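Local coordinates for replication protein A (Methanococcus maripaludis, PDB 3E0E) that probably binds DNA through OB-fold domains, one of which makes up this fragment of the longer replication protein, at residues 18-23 / 40-45. Residues are numbered along the deposited sequence; the frame is centred on the assembly and turned at random.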
ATOM      1  N   ALA A  18       8.114  -1.082  -1.919  1.00 10.23           N
ATOM      2  CA  ALA A  18       8.305   0.166  -1.206  1.00 10.90           C
ATOM      3  C   ALA A  18       8.362   0.069   0.304  1.00 10.84           C
ATOM      4  O   ALA A  18       7.845  -0.862   0.910  1.00 10.16           O
ATOM      5  CB  ALA A  18       7.201   1.137  -1.608  1.00 13.49           C
ATOM      6  N   GLU A  19       8.990   1.077   0.898  1.00 11.79           N
ATOM      7  CA  GLU A  19       9.133   1.191   2.337  1.00 10.47           C
ATOM      8  C   GLU A  19       7.851   1.745   2.953  1.00  9.60           C
ATOM      9  O   GLU A  19       7.257   2.689   2.430  1.00 10.20           O
ATOM     10  CB  GLU A  19      10.295   2.139   2.656  1.00 13.16           C
ATOM     11  CG  GLU A  19      10.325   2.635   4.092  1.00 16.80           C
ATOM     12  CD  GLU A  19      11.327   3.754   4.305  1.00 18.73           C
ATOM     13  OE1 GLU A  19      11.377   4.292   5.429  1.00 20.64           O
ATOM     14  OE2 GLU A  19      12.061   4.100   3.355  1.00 18.80           O
ATOM     15  N   VAL A  20       7.427   1.152   4.060  1.00  9.88           N
ATOM     16  CA  VAL A  20       6.245   1.630   4.762  1.00 10.56           C
ATOM     17  C   VAL A  20       6.755   2.765   5.653  1.00 10.73           C
ATOM     18  O   VAL A  20       7.454   2.532   6.635  1.00 12.17           O
ATOM     19  CB  VAL A  20       5.616   0.511   5.625  1.00 10.15           C
ATOM     20  CG1 VAL A  20       4.427   1.065   6.404  1.00 11.88           C
ATOM     21  CG2 VAL A  20       5.175  -0.648   4.727  1.00 10.45           C
ATOM     22  N   VAL A  21       6.431   3.998   5.275  1.00 12.64           N
ATOM     23  CA  VAL A  21       6.860   5.178   6.022  1.00 15.45           C
ATOM     24  C   VAL A  21       5.914   5.432   7.183  1.00 16.70           C
ATOM     25  O   VAL A  21       6.303   5.966   8.226  1.00 17.73           O
ATOM     26  CB  VAL A  21       6.873   6.419   5.118  1.00 17.36           C
ATOM     27  CG1 VAL A  21       7.295   7.647   5.921  1.00 19.18           C
ATOM     28  CG2 VAL A  21       7.812   6.190   3.945  1.00 18.85           C
ATOM     29  N   THR A  22       4.660   5.055   6.995  1.00 16.83           N
ATOM     30  CA  THR A  22       3.670   5.239   8.037  1.00 18.99           C
ATOM     31  C   THR A  22       2.553   4.230   7.867  1.00 17.94           C
ATOM     32  O   THR A  22       2.241   3.812   6.756  1.00 13.11           O
ATOM     33  CB  THR A  22       3.056   6.651   7.999  1.00 21.94           C
ATOM     34  OG1 THR A  22       4.099   7.633   8.011  1.00 27.91           O
ATOM     35  CG2 THR A  22       2.163   6.868   9.211  1.00 25.79           C
ATOM     36  N   ALA A  23       1.973   3.830   8.991  1.00 18.05           N
ATOM     37  CA  ALA A  23       0.862   2.894   9.005  1.00 17.94           C
ATOM     38  C   ALA A  23      -0.147   3.553   9.936  1.00 17.89           C
ATOM     39  O   ALA A  23       0.150   3.794  11.103  1.00 20.21           O
ATOM     40  CB  ALA A  23       1.312   1.551   9.556  1.00 18.39           C
ATOM     41  N   LYS A  40      -7.130   0.212   6.369  1.00 11.23           N
ATOM     42  CA  LYS A  40      -5.876   0.517   7.040  1.00 10.47           C
ATOM     43  C   LYS A  40      -5.059   1.230   5.969  1.00  9.97           C
ATOM     44  O   LYS A  40      -4.765   0.651   4.924  1.00 10.73           O
ATOM     45  CB  LYS A  40      -5.161  -0.764   7.482  1.00 12.88           C
ATOM     46  CG  LYS A  40      -4.578  -0.712   8.895  1.00 19.68           C
ATOM     47  CD  LYS A  40      -3.059  -0.833   8.913  1.00 15.97           C
ATOM     48  CE  LYS A  40      -2.565  -2.214   8.491  1.00 16.90           C
ATOM     49  NZ  LYS A  40      -2.341  -3.140   9.648  1.00 15.97           N
ATOM     50  N   SER A  41      -4.731   2.496   6.205  1.00  9.65           N
ATOM     51  CA  SER A  41      -3.943   3.253   5.245  1.00 11.28           C
ATOM     52  C   SER A  41      -2.451   3.164   5.542  1.00  9.76           C
ATOM     53  O   SER A  41      -2.034   3.112   6.699  1.00 11.27           O
ATOM     54  CB  SER A  41      -4.366   4.726   5.241  1.00 11.78           C
ATOM     55  OG  SER A  41      -5.726   4.865   4.870  1.00 17.58           O
ATOM     56  N   LEU A  42      -1.657   3.152   4.478  1.00  8.82           N
ATOM     57  CA  LEU A  42      -0.207   3.099   4.591  1.00 11.34           C
ATOM     58  C   LEU A  42       0.368   4.209   3.735  1.00 10.58           C
ATOM     59  O   LEU A  42      -0.231   4.601   2.737  1.00 11.47           O
ATOM     60  CB  LEU A  42       0.346   1.778   4.045  1.00 11.28           C
ATOM     61  CG  LEU A  42      -0.139   0.457   4.633  1.00 11.42           C
ATOM     62  CD1 LEU A  42       0.600  -0.706   3.965  1.00 11.74           C
ATOM     63  CD2 LEU A  42       0.099   0.458   6.128  1.00 12.58           C
ATOM     64  N   PHE A  43       1.513   4.745   4.138  1.00  9.27           N
ATOM     65  CA  PHE A  43       2.166   5.733   3.304  1.00 10.60           C
ATOM     66  C   PHE A  43       3.414   4.995   2.854  1.00 10.04           C
ATOM     67  O   PHE A  43       4.235   4.581   3.670  1.00 10.69           O
ATOM     68  CB  PHE A  43       2.528   7.005   4.067  1.00 14.87           C
ATOM     69  CG  PHE A  43       2.838   8.160   3.162  1.00 19.00           C
ATOM     70  CD1 PHE A  43       4.125   8.672   3.074  1.00 20.88           C
ATOM     71  CD2 PHE A  43       1.844   8.701   2.351  1.00 20.68           C
ATOM     72  CE1 PHE A  43       4.423   9.707   2.190  1.00 23.04           C
ATOM     73  CE2 PHE A  43       2.130   9.735   1.463  1.00 24.76           C
ATOM     74  CZ  PHE A  43       3.423  10.238   1.382  1.00 24.01           C
ATOM     75  N   LEU A  44       3.529   4.812   1.546  1.00 11.30           N
ATOM     76  CA  LEU A  44       4.633   4.066   0.955  1.00  9.54           C
ATOM     77  C   LEU A  44       5.606   4.960   0.216  1.00 10.71           C
ATOM     78  O   LEU A  44       5.212   5.963  -0.370  1.00 10.64           O
ATOM     79  CB  LEU A  44       4.055   3.033  -0.004  1.00  9.11           C
ATOM     80  CG  LEU A  44       3.038   2.085   0.639  1.00  9.08           C
ATOM     81  CD1 LEU A  44       2.255   1.374  -0.443  1.00 11.29           C
ATOM     82  CD2 LEU A  44       3.754   1.092   1.541  1.00 12.86           C
ATOM     83  N   LYS A  45       6.879   4.581   0.224  1.00 10.61           N
ATOM     84  CA  LYS A  45       7.895   5.375  -0.449  1.00 13.56           C
ATOM     85  C   LYS A  45       9.017   4.527  -1.026  1.00 12.58           C
ATOM     86  O   LYS A  45       9.368   3.493  -0.468  1.00 11.93           O
ATOM     87  CB  LYS A  45       8.509   6.378   0.537  1.00 17.56           C
ATOM     88  CG  LYS A  45       9.626   7.228  -0.066  1.00 21.29           C
ATOM     89  CD  LYS A  45      10.324   8.114   0.962  1.00 24.56           C
ATOM     90  CE  LYS A  45      11.185   7.304   1.921  1.00 27.36           C
ATOM     91  NZ  LYS A  45      12.056   8.176   2.770  1.00 27.69           N
TER
HETATM   92  O   HOH W   1      12.421   4.078   0.441  1.00 16.91           O
HETATM   93  O   HOH W   2      13.515   6.519   4.512  1.00 18.25           O
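The ring of Phe43 meets Val21 at its edge, near the ring plane, with Val21 CB 4.1 Å from Phe43 CD1; Phe43 CG is anti to the backbone N (chi1 -164°). A phenylalanine suits this place because its flat ring offers an edge to the valine. Nearer the backbone, Phe43 CB packs on Thr22 CB. Val21 N gives Phe43 O a hydrogen bond of 2.8 Å, nearly in line with the carbonyl, while Thr22 N reaches the same oxygen only weakly at 3.4 Å; Phe43 N returns a bond to Thr22 O. Val21 and Thr22 together stand opposite the single residue Phe43, a classic beta bulge. Val21 turns its CB toward the other strand, and its CG2 presses on Lys45 CB at 3.5 Å, tight for two carbons; a branched side chain can touch both ring and lysine. Beta-branched Thr22 suits an extended strand, and its hydroxyl donates to Val21 O from above the carbonyl plane.

Beside them Glu19 and Lys45 run side by side, and water links Glu19 OE2 to Lys45 NZ, 4.1 Å apart: opposite charges that probably attract, though beyond a salt bridge, apt for a solvent-facing pair. Their backbones pair through both N-H groups. On the opposite face, Val20 CG2 meets Leu44 CD2 at 3.9 Å and Leu42 CD2 lies against Ala23 CB; aliphatic residues suit this more buried side.

The pair belongs to the antiparallel hairpin of strands 12-29 and 37-46 in the OB fold. Strand 49-56 flanks 40-45, with Leu55 touching Leu42, whereas Ala18 makes a backbone hydrogen bond with Ala70 of strand 69-78 on the other flank of 18-23.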